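Local atomic coordinates of arylamine n-acetyltransferase (Mycobacterium smegmatis, PDB entry 1W5R), a protein that catalyses transfer of an acetyl group from acetyl-CoA to arylamines. Residues R143-A146 and G147-Q150; V149-R153 and H154-R158; A170-G174 and E175-L179. The protein carries 1 engineered substitution. One frame throughout, in Å; residues are numbered along the deposited sequence.

Interaction 1 of 3, residues R143-A146 and G147-Q150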
loop_
_atom_site.group_PDB
_atom_site.type_symbol
_atom_site.label_atom_id
_atom_site.label_comp_id
_atom_site.label_asym_id
_atom_site.label_seq_id
_atom_site.Cartn_x
_atom_site.Cartn_y
_atom_site.Cartn_z
ATOM N N ARG A 143 -12.650 -29.865 2.507
ATOM C CA ARG A 143 -12.747 -31.322 2.549
ATOM C C ARG A 143 -11.396 -31.925 2.221
ATOM O O ARG A 143 -10.765 -31.543 1.250
ATOM C CB ARG A 143 -13.833 -31.847 1.604
ATOM C CG ARG A 143 -15.223 -31.302 1.891
ATOM C CD ARG A 143 -16.308 -32.070 1.146
ATOM N NE ARG A 143 -15.946 -32.264 -0.258
ATOM C CZ ARG A 143 -16.055 -31.332 -1.203
ATOM N NH1 ARG A 143 -16.510 -30.121 -0.904
ATOM N NH2 ARG A 143 -15.699 -31.607 -2.451
ATOM N N LEU A 144 -10.919 -32.855 3.027
ATOM C CA LEU A 144 -9.648 -33.532 2.755
ATOM C C LEU A 144 -9.965 -34.611 1.705
ATOM O O LEU A 144 -10.154 -35.800 1.994
ATOM C CB LEU A 144 -9.046 -34.108 4.058
ATOM C CG LEU A 144 -7.577 -34.546 4.019
ATOM C CD1 LEU A 144 -6.894 -34.043 2.745
ATOM C CD2 LEU A 144 -6.830 -34.030 5.240
ATOM N N GLU A 145 -10.058 -34.140 0.500
ATOM C CA GLU A 145 -10.469 -34.900 -0.647
ATOM C C GLU A 145 -9.727 -34.381 -1.870
ATOM O O GLU A 145 -9.836 -33.198 -2.215
ATOM C CB GLU A 145 -11.980 -34.773 -0.809
ATOM C CG GLU A 145 -12.597 -35.564 -1.946
ATOM C CD GLU A 145 -13.972 -35.051 -2.375
ATOM O OE1 GLU A 145 -14.405 -35.412 -3.496
ATOM O OE2 GLU A 145 -14.599 -34.311 -1.593
ATOM N N ALA A 146 -8.963 -35.252 -2.512
ATOM C CA ALA A 146 -8.227 -34.844 -3.688
ATOM C C ALA A 146 -9.115 -34.733 -4.899
ATOM O O ALA A 146 -10.012 -35.546 -5.116
ATOM C CB ALA A 146 -7.076 -35.821 -3.966
ATOM N N GLY A 147 -8.861 -33.710 -5.713
ATOM C CA GLY A 147 -9.555 -33.539 -6.989
ATOM C C GLY A 147 -10.244 -32.198 -7.185
ATOM O O GLY A 147 -9.826 -31.403 -8.034
ATOM N N PRO A 148 -11.318 -31.940 -6.417
ATOM C CA PRO A 148 -12.104 -30.731 -6.694
ATOM C C PRO A 148 -11.450 -29.424 -6.260
ATOM O O PRO A 148 -10.754 -29.357 -5.236
ATOM C CB PRO A 148 -13.390 -30.933 -5.880
ATOM C CG PRO A 148 -13.340 -32.331 -5.334
ATOM C CD PRO A 148 -11.900 -32.735 -5.319
ATOM N N VAL A 149 -11.689 -28.383 -7.042
ATOM C CA VAL A 149 -11.416 -27.025 -6.615
ATOM C C VAL A 149 -12.449 -26.667 -5.562
ATOM O O VAL A 149 -13.658 -26.879 -5.758
ATOM C CB VAL A 149 -11.508 -26.043 -7.786
ATOM C CG1 VAL A 149 -11.504 -24.606 -7.283
ATOM C CG2 VAL A 149 -10.374 -26.274 -8.763
ATOM N N GLN A 150 -11.979 -26.160 -4.427
ATOM C CA GLN A 150 -12.874 -25.822 -3.339
ATOM C C GLN A 150 -12.786 -24.342 -3.021
ATOM O O GLN A 150 -11.685 -23.798 -2.853
ATOM C CB GLN A 150 -12.531 -26.643 -2.095
ATOM C CG GLN A 150 -12.617 -28.147 -2.302
ATOM C CD GLN A 150 -12.455 -28.905 -1.004
ATOM O OE1 GLN A 150 -13.223 -28.708 -0.060
ATOM N NE2 GLN A 150 -11.443 -29.769 -0.944
HETATM O O HOH W 1 -9.614 -30.593 -3.167
#

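Interaction 2 of 3, residues V149-R153 and H154-R158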
loop_
_atom_site.group_PDB
_atom_site.type_symbol
_atom_site.label_atom_id
_atom_site.label_comp_id
_atom_site.label_asym_id
_atom_site.label_seq_id
_atom_site.Cartn_x
_atom_site.Cartn_y
_atom_site.Cartn_z
ATOM N N VAL A 149 -11.689 -28.383 -7.042
ATOM C CA VAL A 149 -11.416 -27.025 -6.615
ATOM C C VAL A 149 -12.449 -26.667 -5.562
ATOM O O VAL A 149 -13.658 -26.879 -5.758
ATOM C CB VAL A 149 -11.508 -26.043 -7.786
ATOM C CG1 VAL A 149 -11.504 -24.606 -7.283
ATOM C CG2 VAL A 149 -10.374 -26.274 -8.763
ATOM N N GLN A 150 -11.979 -26.160 -4.427
ATOM C CA GLN A 150 -12.874 -25.822 -3.339
ATOM C C GLN A 150 -12.786 -24.342 -3.021
ATOM O O GLN A 150 -11.685 -23.798 -2.853
ATOM C CB GLN A 150 -12.531 -26.643 -2.095
ATOM C CG GLN A 150 -12.617 -28.147 -2.302
ATOM C CD GLN A 150 -12.455 -28.905 -1.004
ATOM O OE1 GLN A 150 -13.223 -28.708 -0.060
ATOM N NE2 GLN A 150 -11.443 -29.769 -0.944
ATOM N N GLN A 151 -13.940 -23.682 -2.955
ATOM C CA GLN A 151 -14.006 -22.289 -2.538
ATOM C C GLN A 151 -13.752 -22.170 -1.038
ATOM O O GLN A 151 -14.003 -23.115 -0.263
ATOM C CB GLN A 151 -15.360 -21.661 -2.912
ATOM C CG GLN A 151 -15.721 -21.726 -4.429
ATOM C CD GLN A 151 -14.714 -21.005 -5.344
ATOM O OE1 GLN A 151 -14.022 -20.060 -4.932
ATOM N NE2 GLN A 151 -14.662 -21.427 -6.607
ATOM N N THR A 152 -13.222 -21.013 -0.649
ATOM C CA THR A 152 -12.978 -20.657 0.752
ATOM C C THR A 152 -13.490 -19.230 0.986
ATOM O O THR A 152 -14.100 -18.623 0.084
ATOM C CB THR A 152 -11.460 -20.715 1.096
ATOM O OG1 THR A 152 -10.774 -19.605 0.488
ATOM C CG2 THR A 152 -10.842 -22.043 0.627
ATOM N N ARG A 153 -13.221 -18.680 2.174
ATOM C CA ARG A 153 -13.553 -17.276 2.462
ATOM C C ARG A 153 -12.777 -16.298 1.577
ATOM O O ARG A 153 -13.153 -15.130 1.459
ATOM C CB ARG A 153 -13.314 -16.911 3.936
ATOM C CG ARG A 153 -14.150 -17.658 4.955
ATOM C CD ARG A 153 -14.058 -17.011 6.330
ATOM N NE ARG A 153 -12.681 -16.884 6.818
ATOM C CZ ARG A 153 -12.109 -15.752 7.231
ATOM N NH1 ARG A 153 -12.763 -14.592 7.240
ATOM N NH2 ARG A 153 -10.856 -15.776 7.655
ATOM N N HIS A 154 -11.691 -16.776 0.970
ATOM C CA HIS A 154 -10.837 -15.958 0.117
ATOM C C HIS A 154 -10.708 -16.644 -1.243
ATOM O O HIS A 154 -11.716 -16.737 -1.954
ATOM C CB HIS A 154 -9.490 -15.662 0.809
ATOM C CG HIS A 154 -9.650 -14.946 2.115
ATOM N ND1 HIS A 154 -9.311 -13.626 2.304
ATOM C CD2 HIS A 154 -10.187 -15.368 3.286
ATOM C CE1 HIS A 154 -9.596 -13.277 3.551
ATOM N NE2 HIS A 154 -10.128 -14.318 4.166
ATOM N N GLU A 155 -9.521 -17.143 -1.593
ATOM C CA GLU A 155 -9.266 -17.706 -2.931
ATOM C C GLU A 155 -9.678 -19.168 -2.980
ATOM O O GLU A 155 -9.780 -19.826 -1.943
ATOM C CB GLU A 155 -7.767 -17.638 -3.300
ATOM C CG GLU A 155 -7.093 -16.318 -3.080
ATOM C CD GLU A 155 -6.477 -16.191 -1.696
ATOM O OE1 GLU A 155 -6.931 -16.869 -0.749
ATOM O OE2 GLU A 155 -5.561 -15.369 -1.551
ATOM N N PRO A 156 -9.900 -19.696 -4.194
ATOM C CA PRO A 156 -10.044 -21.142 -4.327
ATOM C C PRO A 156 -8.758 -21.899 -3.955
ATOM O O PRO A 156 -7.645 -21.423 -4.228
ATOM C CB PRO A 156 -10.337 -21.341 -5.816
ATOM C CG PRO A 156 -10.679 -20.002 -6.353
ATOM C CD PRO A 156 -10.087 -18.973 -5.473
ATOM N N TYR A 157 -8.927 -23.057 -3.328
ATOM C CA TYR A 157 -7.811 -23.976 -3.049
ATOM C C TYR A 157 -8.120 -25.339 -3.649
ATOM O O TYR A 157 -9.268 -25.622 -3.999
ATOM C CB TYR A 157 -7.554 -24.134 -1.540
ATOM C CG TYR A 157 -6.807 -22.992 -0.874
ATOM C CD1 TYR A 157 -7.319 -21.690 -0.863
ATOM C CD2 TYR A 157 -5.592 -23.227 -0.219
ATOM C CE1 TYR A 157 -6.636 -20.638 -0.237
ATOM C CE2 TYR A 157 -4.909 -22.187 0.429
ATOM C CZ TYR A 157 -5.431 -20.903 0.403
ATOM O OH TYR A 157 -4.774 -19.876 1.037
ATOM N N ARG A 158 -7.103 -26.189 -3.763
ATOM C CA ARG A 158 -7.290 -27.530 -4.329
ATOM C C ARG A 158 -6.295 -28.527 -3.739
ATOM O O ARG A 158 -5.085 -28.240 -3.646
ATOM C CB ARG A 158 -7.137 -27.497 -5.855
ATOM C CG ARG A 158 -7.496 -28.811 -6.535
ATOM C CD ARG A 158 -7.203 -28.780 -8.019
ATOM N NE ARG A 158 -7.610 -30.028 -8.665
ATOM C CZ ARG A 158 -7.007 -30.568 -9.721
ATOM N NH1 ARG A 158 -5.965 -29.981 -10.283
ATOM N NH2 ARG A 158 -7.453 -31.714 -10.216
HETATM O O HOH W 2 -12.862 -19.028 -2.786
#

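Interaction 3 of 3, residues A170-G174 and E175-L179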
loop_
_atom_site.group_PDB
_atom_site.type_symbol
_atom_site.label_atom_id
_atom_site.label_comp_id
_atom_site.label_asym_id
_atom_site.label_seq_id
_atom_site.Cartn_x
_atom_site.Cartn_y
_atom_site.Cartn_z
ATOM N N ALA A 170 -3.102 -23.122 -3.898
ATOM C CA ALA A 170 -3.988 -21.961 -3.822
ATOM C C ALA A 170 -3.959 -21.217 -5.143
ATOM O O ALA A 170 -2.909 -21.122 -5.797
ATOM C CB ALA A 170 -3.556 -21.027 -2.717
ATOM N N GLN A 171 -5.114 -20.690 -5.541
ATOM C CA GLN A 171 -5.184 -19.864 -6.731
ATOM C C GLN A 171 -4.861 -18.454 -6.298
ATOM O O GLN A 171 -5.713 -17.731 -5.763
ATOM C CB GLN A 171 -6.569 -19.945 -7.380
ATOM C CG GLN A 171 -6.613 -19.306 -8.758
ATOM C CD GLN A 171 -8.015 -19.292 -9.300
ATOM O OE1 GLN A 171 -8.570 -20.339 -9.632
ATOM N NE2 GLN A 171 -8.599 -18.112 -9.372
ATOM N N VAL A 172 -3.601 -18.081 -6.488
ATOM C CA VAL A 172 -3.122 -16.792 -6.022
ATOM C C VAL A 172 -3.068 -15.832 -7.206
ATOM O O VAL A 172 -2.262 -15.995 -8.130
ATOM C CB VAL A 172 -1.729 -16.907 -5.363
ATOM C CG1 VAL A 172 -1.250 -15.538 -4.871
ATOM C CG2 VAL A 172 -1.736 -17.933 -4.221
ATOM N N ARG A 173 -3.954 -14.842 -7.174
ATOM C CA ARG A 173 -4.055 -13.828 -8.227
ATOM C C ARG A 173 -4.107 -14.442 -9.635
ATOM O O ARG A 173 -3.362 -14.052 -10.545
ATOM C CB ARG A 173 -2.938 -12.784 -8.087
ATOM C CG ARG A 173 -2.686 -12.377 -6.642
ATOM C CD ARG A 173 -1.786 -11.183 -6.534
ATOM N NE ARG A 173 -2.586 -9.972 -6.413
ATOM C CZ ARG A 173 -2.832 -9.121 -7.402
ATOM N NH1 ARG A 173 -2.320 -9.319 -8.614
ATOM N NH2 ARG A 173 -3.575 -8.050 -7.157
ATOM N N GLY A 174 -4.992 -15.425 -9.791
ATOM C CA GLY A 174 -5.223 -16.079 -11.082
ATOM C C GLY A 174 -4.271 -17.198 -11.443
ATOM O O GLY A 174 -4.450 -17.857 -12.478
ATOM N N GLU A 175 -3.271 -17.426 -10.590
ATOM C CA GLU A 175 -2.249 -18.440 -10.836
ATOM C C GLU A 175 -2.242 -19.461 -9.713
ATOM O O GLU A 175 -2.099 -19.106 -8.540
ATOM C CB GLU A 175 -0.848 -17.799 -10.912
ATOM C CG GLU A 175 -0.230 -17.692 -12.309
ATOM C CD GLU A 175 1.281 -17.444 -12.268
ATOM O OE1 GLU A 175 2.024 -18.297 -11.730
ATOM O OE2 GLU A 175 1.723 -16.398 -12.790
ATOM N N TRP A 176 -2.361 -20.731 -10.072
ATOM C CA TRP A 176 -2.279 -21.803 -9.090
ATOM C C TRP A 176 -0.853 -22.000 -8.615
ATOM O O TRP A 176 0.077 -22.061 -9.428
ATOM C CB TRP A 176 -2.860 -23.088 -9.659
ATOM C CG TRP A 176 -4.330 -23.026 -9.696
ATOM C CD1 TRP A 176 -5.118 -22.596 -10.729
ATOM C CD2 TRP A 176 -5.206 -23.362 -8.629
ATOM N NE1 TRP A 176 -6.444 -22.668 -10.370
ATOM C CE2 TRP A 176 -6.525 -23.137 -9.079
ATOM C CE3 TRP A 176 -5.003 -23.840 -7.328
ATOM C CZ2 TRP A 176 -7.641 -23.367 -8.271
ATOM C CZ3 TRP A 176 -6.094 -24.072 -6.531
ATOM C CH2 TRP A 176 -7.410 -23.847 -7.009
ATOM N N GLN A 177 -0.701 -22.074 -7.297
ATOM C CA GLN A 177 0.598 -22.194 -6.647
ATOM C C GLN A 177 0.546 -23.299 -5.611
ATOM O O GLN A 177 -0.232 -23.223 -4.661
ATOM C CB GLN A 177 0.972 -20.882 -5.966
ATOM C CG GLN A 177 1.175 -19.760 -6.982
ATOM C CD GLN A 177 1.854 -18.547 -6.423
ATOM O OE1 GLN A 177 1.979 -18.385 -5.209
ATOM N NE2 GLN A 177 2.305 -17.669 -7.317
ATOM N N PRO A 178 1.342 -24.356 -5.816
ATOM C CA PRO A 178 1.491 -25.353 -4.770
ATOM C C PRO A 178 2.081 -24.732 -3.502
ATOM O O PRO A 178 3.034 -23.931 -3.574
ATOM C CB PRO A 178 2.473 -26.355 -5.396
ATOM C CG PRO A 178 2.288 -26.179 -6.898
ATOM C CD PRO A 178 2.114 -24.710 -7.028
ATOM N N LEU A 179 1.509 -25.097 -2.360
ATOM C CA LEU A 179 1.938 -24.562 -1.071
ATOM C C LEU A 179 2.765 -25.591 -0.312
ATOM O O LEU A 179 3.902 -25.306 0.083
ATOM C CB LEU A 179 0.738 -24.135 -0.233
ATOM C CG LEU A 179 -0.202 -23.084 -0.860
ATOM C CD1 LEU A 179 -1.265 -22.738 0.166
ATOM C CD2 LEU A 179 0.527 -21.826 -1.373
#

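Interaction 1 of 3, residues R143-A146 and G147-Q150
R143 and Q150 face each other across a loop that turns the chain back between them, the end-to-end directions of R143-A146 and G147-Q150 lying 147° apart. The primary amide of Q150 suits this gap because it can give and take at once. Its OE1 receives R143 N at 2.9 Å, on a lone pair, while NE2 donates to R143 O at 2.9 Å in a nearly straight bond (168°). NE2 also donates to a water, which in turn donates to E145 O and P148 O, so these two carbonyls each gain a water partner. The R143 side chain, bent at chi3 (-47°), folds over this amide: Q150 OE1 lies against one face of the guanidinium, toward its rim. R143 forms a side-on salt bridge with E145, NE (2.8 Å) and NH2 both on OE2, which fixes the rotation of the guanidinium. P148 CG packs against both partners, 3.8 Å from R143 NH2 and 3.7 Å from E145 OE1. The positive phi of G147 and crowding against the preceding carbonyl suit glycine. Outside the loop, L144 packs on L128 of strand 127-129 and L159 of strand 157-162. The loop itself connects strands 142-143 and 149-150.

Interaction 2 of 3, residues V149-R153 and H154-R158
T152 OG1 stands at the centre of the polar network that joins V149-R153 to H154-R158. Its hydroxyl donates to E155 O at 2.6 Å and accepts from H154 N at 3.0 Å, so one small side chain ties down two backbone groups of the turn. A chi1 of 73° sets OG1 between the backbone N and the carbonyl carbon of T152, facing the returning chain, and turns CG2 toward the Y157 ring, where it lies 3.8 Å from CD1. A water bridges the same bend, accepting from T152 N and lying within bonding distance of Q151 OE1 and H154 O. Farther along, Q150 and Y157 form an antiparallel hydrogen-bonded pair: Q150 N meets Y157 O at 2.8 Å, almost straight at 174°, and Y157 N returns a bond to Q150 O.

At the tip, R153 and H154 run side by side with guanidinium and imidazole planes nearly perpendicular, 88° apart; H154 NE2 sits over one face of the guanidinium, 3.9 Å from R153 CZ. The arginine is anchored outward, in a salt bridge to D218 and a bond to T139 O, while E155 pairs with R221. V149 CG1 and P156 CB make an apolar contact at 3.8 Å. P156, which has no backbone N-H to satisfy, also packs alongside Q151, its CG 3.6 Å from Q151 OE1. Y157 lies on the face shared with Q150, is buried, and reaches Q136 O through its hydroxyl. This is an ST turn at T152 within the long loop of a beta hairpin, whose strands 149-150 and 157-162 belong to the antiparallel beta-barrel domain of the arylamine N-acetyltransferase family.

Interaction 3 of 3, residues A170-G174 and E175-L179
Strands 165-172 and 175-182 meet here in a tight beta hairpin, neighbours in the antiparallel sheet, and Q171 packs on W176 across them. The side chain of Q171 lies over the indole: its CB stands 3.7 Å from the centroid of the six-membered ring and 15° off the normal, a CH-pi contact. With CG opposite the backbone N (chi1 -169°) and the chain extended, the glutamine runs on along the NE1-CE2-CZ2 side, OE1 3.2 Å from W176 NE1, its amide plane steeply turned, 79° from the indole. An aliphatic stem with a polar end suits this partly exposed face. The chain reverses in a type I' turn from V172 to E175, the classic two-residue hairpin loop, in which R173 and G174 both have positive phi, natural for glycine. V172 N to E175 O (2.7 Å) and E175 N to V172 O (3.0 Å) close it, and A170 and Q177 form the next hydrogen-bonded pair. On the face that carries A170, V172 and Q177, V172 CG2 lies 3.9 Å from Q177 OE1, which W100 NE1 holds by a hydrogen bond, and the small A170 CB meets L179 CD1 at 4.1 Å. R173 at the tip forms a salt bridge with D243 of the second subunit.

How the interactions relate
From the N terminus, interaction 1 closes the loop between strands 142-143 and 149-150, and interaction 2 begins on the strand where it ends, sharing V149 and Q150 and closing the hairpin to strand 157-162. Interaction 3 follows in series, closing the hairpin of strands 165-172 and 175-182. None nests within another. Cross-strand contacts join them: R158 NE probably bonds G147 O, linking 1 to 2, while P156 O probably accepts from Q171 N and Y157 packs on A170, linking 2 to 3. W176 reaches both V149 and R158. Interaction 1 thus brings strand 142-143 to strand 149-150, and the other two continue through strands 157-162, 165-172 and 175-182.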